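Local coordinates for TfuA domain-containing protein (Methanosarcina acetivorans, PDB 6XP8) that probably works with YcaO-type enzymes in peptide backbone thioamidation, in which a backbone amide oxygen is exchanged for sulfur, at residues Thr7-Ser12 / Ile46-Phe51; Val92-Val97 / Val204-Thr209; Asp109-Val114 / Pro127-Arg132; Ile131-Lys136 / Ser194-Lys199. One frame throughout, in Å; residues are numbered along the deposited sequence.

Contact 1: residues Thr7-Ser12 / Ile46-Phe51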
loop_
_atom_site.group_PDB
_atom_site.type_symbol
_atom_site.label_atom_id
_atom_site.label_comp_id
_atom_site.label_asym_id
_atom_site.label_seq_id
_atom_site.Cartn_x
_atom_site.Cartn_y
_atom_site.Cartn_z
ATOM N N THR A 7 -10.036 -1.750 2.632
ATOM C CA THR A 7 -8.833 -1.229 3.302
ATOM C C THR A 7 -8.713 -1.782 4.739
ATOM O O THR A 7 -9.391 -2.757 5.083
ATOM C CB THR A 7 -8.708 0.327 3.184
ATOM O OG1 THR A 7 -7.371 0.739 3.499
ATOM C CG2 THR A 7 -9.711 1.083 4.059
ATOM N N GLY A 8 -7.844 -1.186 5.554
ATOM C CA GLY A 8 -7.590 -1.666 6.908
ATOM C C GLY A 8 -6.114 -1.726 7.232
ATOM O O GLY A 8 -5.730 -1.508 8.386
ATOM N N ASN A 9 -5.297 -2.025 6.216
ATOM C CA ASN A 9 -3.840 -2.136 6.359
ATOM C C ASN A 9 -3.144 -0.785 6.163
ATOM O O ASN A 9 -2.478 -0.294 7.069
ATOM C CB ASN A 9 -3.251 -3.167 5.375
ATOM C CG ASN A 9 -3.921 -4.535 5.450
ATOM O OD1 ASN A 9 -4.496 -4.935 6.476
ATOM N ND2 ASN A 9 -3.826 -5.273 4.360
ATOM N N SER A 10 -3.317 -0.186 4.985
ATOM C CA SER A 10 -2.628 1.064 4.622
ATOM C C SER A 10 -3.186 2.261 5.393
ATOM O O SER A 10 -2.471 3.233 5.671
ATOM C CB SER A 10 -2.733 1.301 3.116
ATOM O OG SER A 10 -2.117 0.240 2.407
ATOM N N ILE A 11 -4.473 2.173 5.711
ATOM C CA ILE A 11 -5.159 3.093 6.614
ATOM C C ILE A 11 -6.242 2.276 7.322
ATOM O O ILE A 11 -6.884 1.416 6.710
ATOM C CB ILE A 11 -5.724 4.345 5.875
ATOM C CG1 ILE A 11 -6.194 5.410 6.884
ATOM C CG2 ILE A 11 -6.814 3.970 4.867
ATOM C CD1 ILE A 11 -6.338 6.810 6.319
ATOM N N SER A 12 -6.427 2.533 8.612
ATOM C CA SER A 12 -7.458 1.846 9.381
ATOM C C SER A 12 -8.849 2.324 8.975
ATOM O O SER A 12 -9.004 3.427 8.428
ATOM C CB SER A 12 -7.232 2.046 10.882
ATOM O OG SER A 12 -7.451 3.396 11.254
ATOM N N ILE A 46 -10.388 0.103 -4.249
ATOM C CA ILE A 46 -9.510 -0.990 -3.829
ATOM C C ILE A 46 -8.224 -0.353 -3.322
ATOM O O ILE A 46 -7.493 0.266 -4.094
ATOM C CB ILE A 46 -9.213 -2.008 -4.962
ATOM C CG1 ILE A 46 -10.516 -2.616 -5.524
ATOM C CG2 ILE A 46 -8.276 -3.099 -4.446
ATOM C CD1 ILE A 46 -10.331 -3.430 -6.795
ATOM N N ILE A 47 -7.977 -0.480 -2.018
ATOM C CA ILE A 47 -6.703 -0.064 -1.424
ATOM C C ILE A 47 -5.904 -1.336 -1.118
ATOM O O ILE A 47 -4.926 -1.644 -1.808
ATOM C CB ILE A 47 -6.883 0.858 -0.184
ATOM C CG1 ILE A 47 -7.658 2.135 -0.578
ATOM C CG2 ILE A 47 -5.525 1.202 0.437
ATOM C CD1 ILE A 47 -8.050 3.066 0.559
ATOM N N ASP A 48 -6.371 -2.090 -0.124
ATOM C CA ASP A 48 -5.693 -3.291 0.351
ATOM C C ASP A 48 -6.397 -4.550 -0.120
ATOM O O ASP A 48 -7.617 -4.560 -0.316
ATOM C CB ASP A 48 -5.585 -3.267 1.879
ATOM C CG ASP A 48 -4.841 -2.045 2.389
ATOM O OD1 ASP A 48 -3.757 -1.751 1.849
ATOM O OD2 ASP A 48 -5.343 -1.380 3.324
ATOM N N GLY A 49 -5.603 -5.599 -0.309
ATOM C CA GLY A 49 -6.106 -6.900 -0.708
ATOM C C GLY A 49 -5.100 -7.986 -0.416
ATOM O O GLY A 49 -3.886 -7.728 -0.328
ATOM N N ILE A 50 -5.605 -9.207 -0.259
ATOM C CA ILE A 50 -4.750 -10.378 -0.047
ATOM C C ILE A 50 -3.971 -10.658 -1.337
ATOM O O ILE A 50 -4.539 -10.593 -2.432
ATOM C CB ILE A 50 -5.580 -11.598 0.448
ATOM C CG1 ILE A 50 -5.856 -11.487 1.953
ATOM C CG2 ILE A 50 -4.848 -12.915 0.228
ATOM C CD1 ILE A 50 -6.955 -10.526 2.341
ATOM N N PHE A 51 -2.677 -10.953 -1.201
ATOM C CA PHE A 51 -1.792 -11.169 -2.360
ATOM C C PHE A 51 -1.648 -12.621 -2.809
ATOM O O PHE A 51 -1.283 -12.873 -3.959
ATOM C CB PHE A 51 -0.410 -10.535 -2.127
ATOM C CG PHE A 51 -0.441 -9.033 -2.064
ATOM C CD1 PHE A 51 -0.756 -8.281 -3.204
ATOM C CD2 PHE A 51 -0.161 -8.364 -0.870
ATOM C CE1 PHE A 51 -0.801 -6.889 -3.148
ATOM C CE2 PHE A 51 -0.198 -6.970 -0.809
ATOM C CZ PHE A 51 -0.521 -6.239 -1.947
#

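Contact 2: residues Val92-Val97 / Val204-Thr209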
loop_
_atom_site.group_PDB
_atom_site.type_symbol
_atom_site.label_atom_id
_atom_site.label_comp_id
_atom_site.label_asym_id
_atom_site.label_seq_id
_atom_site.Cartn_x
_atom_site.Cartn_y
_atom_site.Cartn_z
ATOM N N VAL A 92 -9.134 3.338 -12.508
ATOM C CA VAL A 92 -8.453 4.587 -12.192
ATOM C C VAL A 92 -7.379 4.275 -11.158
ATOM O O VAL A 92 -7.682 3.732 -10.098
ATOM C CB VAL A 92 -9.438 5.635 -11.609
ATOM C CG1 VAL A 92 -8.719 6.936 -11.265
ATOM C CG2 VAL A 92 -10.598 5.901 -12.569
ATOM N N GLY A 93 -6.130 4.606 -11.483
ATOM C CA GLY A 93 -5.031 4.534 -10.519
ATOM C C GLY A 93 -4.701 5.899 -9.949
ATOM O O GLY A 93 -4.716 6.896 -10.679
ATOM N N VAL A 94 -4.414 5.949 -8.647
ATOM C CA VAL A 94 -4.001 7.200 -7.985
ATOM C C VAL A 94 -2.863 6.934 -7.004
ATOM O O VAL A 94 -2.780 5.850 -6.420
ATOM C CB VAL A 94 -5.163 7.952 -7.260
ATOM C CG1 VAL A 94 -6.246 8.398 -8.231
ATOM C CG2 VAL A 94 -5.773 7.119 -6.145
ATOM N N GLY A 95 -1.995 7.929 -6.840
ATOM C CA GLY A 95 -0.916 7.869 -5.864
ATOM C C GLY A 95 0.416 7.438 -6.443
ATOM O O GLY A 95 0.491 6.975 -7.585
ATOM N N LYS A 96 1.463 7.569 -5.630
ATOM C CA LYS A 96 2.845 7.316 -6.062
ATOM C C LYS A 96 3.142 5.840 -6.355
ATOM O O LYS A 96 3.854 5.528 -7.321
ATOM C CB LYS A 96 3.849 7.873 -5.038
ATOM C CG LYS A 96 3.742 9.377 -4.773
ATOM C CD LYS A 96 4.276 10.247 -5.905
ATOM C CE LYS A 96 4.435 11.696 -5.459
ATOM N NZ LYS A 96 4.624 12.641 -6.600
ATOM N N VAL A 97 2.594 4.939 -5.537
ATOM C CA VAL A 97 2.821 3.498 -5.715
ATOM C C VAL A 97 2.280 3.059 -7.082
ATOM O O VAL A 97 2.964 2.345 -7.819
ATOM C CB VAL A 97 2.253 2.646 -4.544
ATOM C CG1 VAL A 97 2.532 1.167 -4.760
ATOM C CG2 VAL A 97 2.866 3.073 -3.217
ATOM N N VAL A 204 -5.164 7.766 1.388
ATOM C CA VAL A 204 -5.942 9.003 1.502
ATOM C C VAL A 204 -6.333 9.559 0.122
ATOM O O VAL A 204 -7.479 9.964 -0.080
ATOM C CB VAL A 204 -5.237 10.035 2.413
ATOM C CG1 VAL A 204 -5.940 11.388 2.385
ATOM C CG2 VAL A 204 -5.219 9.509 3.841
ATOM N N LEU A 205 -5.395 9.527 -0.827
ATOM C CA LEU A 205 -5.686 9.919 -2.209
ATOM C C LEU A 205 -6.786 9.076 -2.863
ATOM O O LEU A 205 -7.605 9.621 -3.602
ATOM C CB LEU A 205 -4.416 9.938 -3.072
ATOM C CG LEU A 205 -3.373 11.039 -2.846
ATOM C CD1 LEU A 205 -2.192 10.811 -3.776
ATOM C CD2 LEU A 205 -3.954 12.434 -3.033
ATOM N N VAL A 206 -6.819 7.773 -2.569
ATOM C CA VAL A 206 -7.895 6.891 -3.061
ATOM C C VAL A 206 -9.244 7.350 -2.499
ATOM O O VAL A 206 -10.217 7.493 -3.247
ATOM C CB VAL A 206 -7.639 5.394 -2.750
ATOM C CG1 VAL A 206 -8.811 4.534 -3.201
ATOM C CG2 VAL A 206 -6.359 4.922 -3.421
ATOM N N LEU A 207 -9.277 7.604 -1.191
ATOM C CA LEU A 207 -10.486 8.074 -0.501
ATOM C C LEU A 207 -11.014 9.364 -1.115
ATOM O O LEU A 207 -12.214 9.492 -1.356
ATOM C CB LEU A 207 -10.220 8.259 0.996
ATOM C CG LEU A 207 -9.836 7.018 1.812
ATOM C CD1 LEU A 207 -9.632 7.426 3.258
ATOM C CD2 LEU A 207 -10.860 5.882 1.703
ATOM N N GLU A 208 -10.104 10.291 -1.408
ATOM C CA GLU A 208 -10.461 11.595 -1.975
ATOM C C GLU A 208 -10.953 11.475 -3.418
ATOM O O GLU A 208 -11.870 12.198 -3.813
ATOM C CB GLU A 208 -9.304 12.593 -1.815
ATOM C CG GLU A 208 -9.068 12.939 -0.343
ATOM C CD GLU A 208 -7.842 13.793 -0.055
ATOM O OE1 GLU A 208 -6.831 13.726 -0.789
ATOM O OE2 GLU A 208 -7.887 14.526 0.959
ATOM N N THR A 209 -10.365 10.546 -4.179
ATOM C CA THR A 209 -10.803 10.239 -5.555
ATOM C C THR A 209 -12.199 9.603 -5.566
ATOM O O THR A 209 -13.063 10.006 -6.361
ATOM C CB THR A 209 -9.774 9.352 -6.303
ATOM O OG1 THR A 209 -8.525 10.043 -6.363
ATOM C CG2 THR A 209 -10.221 9.051 -7.731
#

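Contact 3: residues Asp109-Val114 / Pro127-Arg132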
loop_
_atom_site.group_PDB
_atom_site.type_symbol
_atom_site.label_atom_id
_atom_site.label_comp_id
_atom_site.label_asym_id
_atom_site.label_seq_id
_atom_site.Cartn_x
_atom_site.Cartn_y
_atom_site.Cartn_z
ATOM N N ASP A 109 4.371 -7.676 -6.311
ATOM C CA ASP A 109 3.634 -7.415 -5.079
ATOM C C ASP A 109 4.538 -7.363 -3.842
ATOM O O ASP A 109 4.112 -6.875 -2.802
ATOM C CB ASP A 109 2.462 -8.403 -4.887
ATOM C CG ASP A 109 2.887 -9.878 -4.902
ATOM O OD1 ASP A 109 4.062 -10.203 -4.641
ATOM O OD2 ASP A 109 2.012 -10.728 -5.160
ATOM N N ASP A 110 5.781 -7.840 -3.973
ATOM C CA ASP A 110 6.749 -7.763 -2.867
ATOM C C ASP A 110 6.995 -6.323 -2.391
ATOM O O ASP A 110 7.371 -6.101 -1.234
ATOM C CB ASP A 110 8.075 -8.434 -3.226
ATOM C CG ASP A 110 9.017 -8.530 -2.028
ATOM O OD1 ASP A 110 8.649 -9.188 -1.035
ATOM O OD2 ASP A 110 10.108 -7.931 -2.084
ATOM N N GLU A 111 6.770 -5.356 -3.278
ATOM C CA GLU A 111 6.953 -3.938 -2.957
ATOM C C GLU A 111 5.973 -3.420 -1.902
ATOM O O GLU A 111 6.288 -2.483 -1.159
ATOM C CB GLU A 111 6.864 -3.078 -4.226
ATOM C CG GLU A 111 8.031 -3.275 -5.191
ATOM C CD GLU A 111 9.362 -2.758 -4.658
ATOM O OE1 GLU A 111 9.373 -1.781 -3.865
ATOM O OE2 GLU A 111 10.410 -3.323 -5.054
ATOM N N VAL A 112 4.797 -4.044 -1.838
ATOM C CA VAL A 112 3.704 -3.567 -0.976
ATOM C C VAL A 112 3.222 -4.562 0.091
ATOM O O VAL A 112 2.511 -4.166 1.015
ATOM C CB VAL A 112 2.499 -3.054 -1.803
ATOM C CG1 VAL A 112 2.813 -1.703 -2.427
ATOM C CG2 VAL A 112 2.082 -4.055 -2.876
ATOM N N ALA A 113 3.596 -5.839 -0.034
ATOM C CA ALA A 113 3.153 -6.878 0.913
ATOM C C ALA A 113 3.527 -6.548 2.366
ATOM O O ALA A 113 4.651 -6.107 2.640
ATOM C CB ALA A 113 3.725 -8.232 0.524
ATOM N N VAL A 114 2.563 -6.734 3.270
ATOM C CA VAL A 114 2.762 -6.582 4.724
ATOM C C VAL A 114 2.103 -7.716 5.501
ATOM O O VAL A 114 1.020 -8.191 5.135
ATOM C CB VAL A 114 2.242 -5.228 5.302
ATOM C CG1 VAL A 114 3.194 -4.099 4.975
ATOM C CG2 VAL A 114 0.832 -4.892 4.825
ATOM N N PRO A 127 5.993 -2.087 4.739
ATOM C CA PRO A 127 6.091 -2.333 3.300
ATOM C C PRO A 127 7.383 -1.768 2.728
ATOM O O PRO A 127 7.864 -0.724 3.189
ATOM C CB PRO A 127 4.884 -1.587 2.733
ATOM C CG PRO A 127 4.642 -0.484 3.704
ATOM C CD PRO A 127 5.024 -1.014 5.049
ATOM N N LEU A 128 7.936 -2.472 1.745
ATOM C CA LEU A 128 9.160 -2.056 1.076
ATOM C C LEU A 128 9.094 -0.639 0.498
ATOM O O LEU A 128 10.076 0.091 0.590
ATOM C CB LEU A 128 9.564 -3.072 -0.001
ATOM C CG LEU A 128 10.924 -2.948 -0.702
ATOM C CD1 LEU A 128 12.087 -2.868 0.284
ATOM C CD2 LEU A 128 11.099 -4.138 -1.630
ATOM N N VAL A 129 7.946 -0.250 -0.077
ATOM C CA VAL A 129 7.767 1.130 -0.576
ATOM C C VAL A 129 7.989 2.215 0.488
ATOM O O VAL A 129 8.620 3.231 0.193
ATOM C CB VAL A 129 6.432 1.372 -1.341
ATOM C CG1 VAL A 129 6.447 0.644 -2.682
ATOM C CG2 VAL A 129 5.218 0.992 -0.508
ATOM N N ASN A 130 7.484 1.979 1.706
ATOM C CA ASN A 130 7.718 2.866 2.861
ATOM C C ASN A 130 9.201 2.887 3.251
ATOM O O ASN A 130 9.731 3.947 3.584
ATOM C CB ASN A 130 6.871 2.452 4.079
ATOM C CG ASN A 130 5.411 2.903 3.996
ATOM O OD1 ASN A 130 4.899 3.267 2.936
ATOM N ND2 ASN A 130 4.720 2.828 5.128
ATOM N N ILE A 131 9.858 1.722 3.202
ATOM C CA ILE A 131 11.299 1.609 3.502
ATOM C C ILE A 131 12.113 2.421 2.486
ATOM O O ILE A 131 13.001 3.190 2.872
ATOM C CB ILE A 131 11.774 0.128 3.587
ATOM C CG1 ILE A 131 11.128 -0.574 4.791
ATOM C CG2 ILE A 131 13.298 0.026 3.672
ATOM C CD1 ILE A 131 11.133 -2.094 4.724
ATOM N N ARG A 132 11.772 2.273 1.202
ATOM C CA ARG A 132 12.406 3.026 0.110
ATOM C C ARG A 132 12.358 4.537 0.364
ATOM O O ARG A 132 13.390 5.215 0.338
ATOM C CB ARG A 132 11.741 2.703 -1.238
ATOM C CG ARG A 132 12.022 1.306 -1.781
ATOM C CD ARG A 132 11.445 1.146 -3.183
ATOM N NE ARG A 132 11.659 -0.194 -3.744
ATOM C CZ ARG A 132 12.785 -0.623 -4.319
ATOM N NH1 ARG A 132 13.859 0.164 -4.408
ATOM N NH2 ARG A 132 12.841 -1.862 -4.802
HETATM O O HOH W 1 6.869 -5.145 1.233
#

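Contact 4: residues Ile131-Lys136 / Ser194-Lys199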
loop_
_atom_site.group_PDB
_atom_site.type_symbol
_atom_site.label_atom_id
_atom_site.label_comp_id
_atom_site.label_asym_id
_atom_site.label_seq_id
_atom_site.Cartn_x
_atom_site.Cartn_y
_atom_site.Cartn_z
ATOM N N ILE A 131 9.858 1.722 3.202
ATOM C CA ILE A 131 11.299 1.609 3.502
ATOM C C ILE A 131 12.113 2.421 2.486
ATOM O O ILE A 131 13.001 3.190 2.872
ATOM C CB ILE A 131 11.774 0.128 3.587
ATOM C CG1 ILE A 131 11.128 -0.574 4.791
ATOM C CG2 ILE A 131 13.298 0.026 3.672
ATOM C CD1 ILE A 131 11.133 -2.094 4.724
ATOM N N ARG A 132 11.772 2.273 1.202
ATOM C CA ARG A 132 12.406 3.026 0.110
ATOM C C ARG A 132 12.358 4.537 0.364
ATOM O O ARG A 132 13.390 5.215 0.338
ATOM C CB ARG A 132 11.741 2.703 -1.238
ATOM C CG ARG A 132 12.022 1.306 -1.781
ATOM C CD ARG A 132 11.445 1.146 -3.183
ATOM N NE ARG A 132 11.659 -0.194 -3.744
ATOM C CZ ARG A 132 12.785 -0.623 -4.319
ATOM N NH1 ARG A 132 13.859 0.164 -4.408
ATOM N NH2 ARG A 132 12.841 -1.862 -4.802
ATOM N N GLU A 133 11.153 5.037 0.648
ATOM C CA GLU A 133 10.911 6.464 0.850
ATOM C C GLU A 133 11.505 7.002 2.151
ATOM O O GLU A 133 11.972 8.151 2.199
ATOM C CB GLU A 133 9.410 6.752 0.783
ATOM C CG GLU A 133 8.842 6.676 -0.627
ATOM C CD GLU A 133 9.461 7.700 -1.560
ATOM O OE1 GLU A 133 9.165 8.903 -1.408
ATOM O OE2 GLU A 133 10.244 7.302 -2.446
ATOM N N THR A 134 11.480 6.172 3.192
ATOM C CA THR A 134 12.015 6.545 4.505
ATOM C C THR A 134 13.549 6.556 4.491
ATOM O O THR A 134 14.152 7.472 5.047
ATOM C CB THR A 134 11.424 5.677 5.638
ATOM O OG1 THR A 134 9.998 5.829 5.638
ATOM C CG2 THR A 134 11.944 6.096 7.009
ATOM N N LEU A 135 14.164 5.564 3.835
ATOM C CA LEU A 135 15.626 5.568 3.644
ATOM C C LEU A 135 16.117 6.738 2.792
ATOM O O LEU A 135 17.190 7.286 3.058
ATOM C CB LEU A 135 16.138 4.233 3.086
ATOM C CG LEU A 135 16.180 3.031 4.045
ATOM C CD1 LEU A 135 16.624 1.780 3.301
ATOM C CD2 LEU A 135 17.081 3.272 5.251
ATOM N N LYS A 136 15.329 7.120 1.783
ATOM C CA LYS A 136 15.603 8.324 0.989
ATOM C C LYS A 136 15.576 9.597 1.833
ATOM O O LYS A 136 16.487 10.420 1.730
ATOM C CB LYS A 136 14.656 8.437 -0.208
ATOM C CG LYS A 136 15.162 7.686 -1.425
ATOM C CD LYS A 136 14.089 7.511 -2.487
ATOM C CE LYS A 136 14.631 6.700 -3.655
ATOM N NZ LYS A 136 13.673 6.641 -4.793
ATOM N N SER A 194 9.518 9.794 11.963
ATOM C CA SER A 194 9.407 10.551 10.716
ATOM C C SER A 194 9.356 9.622 9.504
ATOM O O SER A 194 9.956 9.913 8.468
ATOM C CB SER A 194 10.565 11.549 10.584
ATOM O OG SER A 194 10.756 12.275 11.788
ATOM N N GLU A 195 8.642 8.504 9.643
ATOM C CA GLU A 195 8.409 7.600 8.511
ATOM C C GLU A 195 7.693 8.346 7.388
ATOM O O GLU A 195 6.775 9.143 7.648
ATOM C CB GLU A 195 7.591 6.373 8.930
ATOM C CG GLU A 195 7.460 5.328 7.822
ATOM C CD GLU A 195 6.563 4.151 8.164
ATOM O OE1 GLU A 195 5.709 4.259 9.070
ATOM O OE2 GLU A 195 6.709 3.104 7.497
ATOM N N VAL A 196 8.144 8.110 6.159
ATOM C CA VAL A 196 7.427 8.539 4.963
ATOM C C VAL A 196 6.482 7.381 4.642
ATOM O O VAL A 196 6.873 6.394 4.000
ATOM C CB VAL A 196 8.375 8.858 3.784
ATOM C CG1 VAL A 196 7.596 9.396 2.587
ATOM C CG2 VAL A 196 9.456 9.853 4.202
ATOM N N ASP A 197 5.255 7.506 5.141
ATOM C CA ASP A 197 4.224 6.483 5.025
ATOM C C ASP A 197 3.478 6.696 3.711
ATOM O O ASP A 197 2.362 7.246 3.668
ATOM C CB ASP A 197 3.289 6.532 6.247
ATOM C CG ASP A 197 2.396 5.293 6.377
ATOM O OD1 ASP A 197 2.231 4.523 5.397
ATOM O OD2 ASP A 197 1.828 5.102 7.476
ATOM N N ILE A 198 4.124 6.261 2.634
ATOM C CA ILE A 198 3.597 6.469 1.288
ATOM C C ILE A 198 2.309 5.681 1.048
ATOM O O ILE A 198 1.428 6.152 0.329
ATOM C CB ILE A 198 4.667 6.249 0.180
ATOM C CG1 ILE A 198 4.192 6.799 -1.178
ATOM C CG2 ILE A 198 5.095 4.789 0.056
ATOM C CD1 ILE A 198 4.002 8.304 -1.211
ATOM N N LYS A 199 2.197 4.507 1.668
ATOM C CA LYS A 199 0.964 3.716 1.583
ATOM C C LYS A 199 -0.227 4.463 2.176
ATOM O O LYS A 199 -1.296 4.489 1.565
ATOM C CB LYS A 199 1.129 2.349 2.238
ATOM C CG LYS A 199 2.029 1.409 1.455
ATOM C CD LYS A 199 1.815 -0.024 1.919
ATOM C CE LYS A 199 0.895 -0.797 0.998
ATOM N NZ LYS A 199 0.690 -2.184 1.509
#

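Contact 1: residues Thr7-Ser12 / Ile46-Phe51
At the carboxyl ends of strands 3-6 and 43-46, neighbours in a parallel sheet with the 2-1-3-4-5 strand order of flavodoxin-like folds, two loops meet around one buried carboxylate, that of Asp48. The CA atoms of Thr7 and Asp48 stand 4.8 Å apart. Asp48 CB faces the other loop, 4.1 Å from Thr7 CA; chi1 of -58° sets Asp48 CG anti to the carbonyl carbon and 3.5 Å from Ser10 N. The two oxygens part company. Asp48 OD2 takes three hydrogen bonds, all from above the carboxylate plane: from Thr7 OG1 at 2.9 Å, from Asn9 N at 3.0 Å and from Ser10 N at 2.9 Å. The Ser10 bond is nearly straight (N-H...O 170°), whereas that of Asn9 is bent to 134°. Two successive amides thus converge on one oxygen, a concentration of donors that would favour the ionised carboxylate. Thr7 brings OG1 there by setting it anti to its backbone N. Ile47 runs alongside Thr7, its CG2 3.6 Å from Thr7 OG1, and also touches Ser10 CB. Lys199 of helix 198-215 packs on Ser10. Asp48 OD1 has a single bond from this loop, received on its syn lone pair from Ser10 OG at 2.6 Å.

Contact 2: residues Val92-Val97 / Val204-Thr209
Where the chain leaves strand 92-93 for helix 96-102 it passes alongside helix 198-215, with Val94 CA 6.3 Å from Val206 CA and Gly95 CA equally far from Leu205 CA. Gly95, the N-cap residue, has phi 97° and psi 170°, a positive-phi conformation that suits glycine, and its bare CA is met by Leu205 CD1 at 3.8 Å. No hydrogen bond crosses; the contact is van der Waals packing centred on Val94, whose two methyls divide the work. The Val94 and Val206 side chains cross obliquely, CG2 to CG2 at 3.5 Å, and Val94 CG2 also lies 4.4 Å from Leu205 CB. Val94 CG1 instead meets Thr209 tip to tip, 3.4 Å from Thr209 OG1. That hydroxyl is directed back to its own helix: with OG1 anti to the carbonyl carbon (chi1 -60°), Thr209 OG1 donates to Leu205 O at 2.9 Å, from above the carbonyl plane. Leu205 O therefore receives both the hydroxyl and the amide of Thr209, and the threonine presents a polar atom to a methyl without losing its bond. Around this packing, Val73 of strand 71-74 touches Val94, Val206 and Thr209, while Asp202, one turn before Val206, accepts from Lys96 N and Val97 N. Helix 198-215 is thereby joined to the chain just past edge strand 92-93 and to the start of helix 96-102.

Contact 3: residues Asp109-Val114 / Pro127-Arg132
The carboxylate of Glu111 and the guanidinium of Arg132 meet edge to edge, their planes 29° apart, and one face of the carboxylate is met by Leu128 CD2, 3.6 Å from Glu111 OE2. Arg132 grips side-on: NE donates to Glu111 OE1 at 2.8 Å and NH2 to Glu111 OE2 at 2.8 Å, the bonds being close to straight (168° and 163°). Both acceptors use their syn lone pairs and lie near the guanidinium plane, which is the geometry of a bidentate salt bridge. Glu111 reaches it by a bend at chi2, Arg132 by a chain extended from CG to NE, and the two chains cross at about a right angle. The backbone of Glu111 joins in as well, its O accepting from Val129 N at 3.0 Å. The neighbouring amide, Leu128 N, donates to a water at 2.9 Å, and this water gives its own protons to Asp110 O and Ala113 O. The first turn of helix 128-140 is thus met by the 3-10 turn and the residues just after it. Beyond Pro127, the N-cap residue, Val114 lies alongside, with CG1 3.6 Å from Pro127 CD. Helix 96-102 adjoins through Val97 and Tyr101, Lys199 of helix 198-215 touches Pro127 and Val129, and helix 146-157 packs on Leu128 and Arg132.

Contact 4: residues Ile131-Lys136 / Ser194-Lys199
One hydrogen bond crosses between helix 128-140 and the linker that leads from helix 181-193 into helix 198-215: Val196 N donates to Thr134 OG1 at 3.0 Å, with an N-H...O angle of 148°. Thr134 has OG1 anti to its carbonyl carbon (chi1 -59°), where the hydroxyl also bonds to Asn130 O in its own helix and to Tyr166 OH. Van der Waals packing lies beside this bond, where the CA atoms of Thr134 and Val196 are 5.0 Å apart. Val196 straddles Glu133: CG1 rests 3.7 Å from the side-chain CB and CG2 3.6 Å from the carbonyl O. Glu133 CG, set anti to the carbonyl carbon, comes only to 4.3 Å from Ile198 CG2. The extended Glu195 crosses Thr134 obliquely, its CG 3.4 Å from Thr134 OG1, and carries OE2 to Tyr166 OH and Asn130 ND2. Turn geometry shapes the linker itself: Asp197 is the centre of an inverse gamma turn, with a weak Ile198 N to Val196 O bond of 3.1 Å, and as N-cap it receives Arg200 N on OD1. Because Asn130 O can only accept, the Thr134 hydroxyl probably gives it a proton while taking one from Val196 N, so a helical threonine can bind the linker, its own helix and Tyr166 OH at once.

Following the chain, contact 1 comes first: 46-51 returns to 7-12 and closes a loop holding helix 13-19, strand 23-25, helix 33-38 and strand 43-46, joining the ends of two adjacent strands of the parallel sheet. Contact 2 opens after it, at 92-97, and closes only at 204-209, so it encloses contacts 3 and 4. Contact 3 closes a short helix-free loop before helix 128-140; contact 4 begins on that same helix, sharing Ile131 and Arg132, and spans the helices up to 193. Helix 198-215 joins the set: Ile47 packs on Val206, while Lys199 NZ probably bonds to Val112 O. Helical region and sheet are thus tied together.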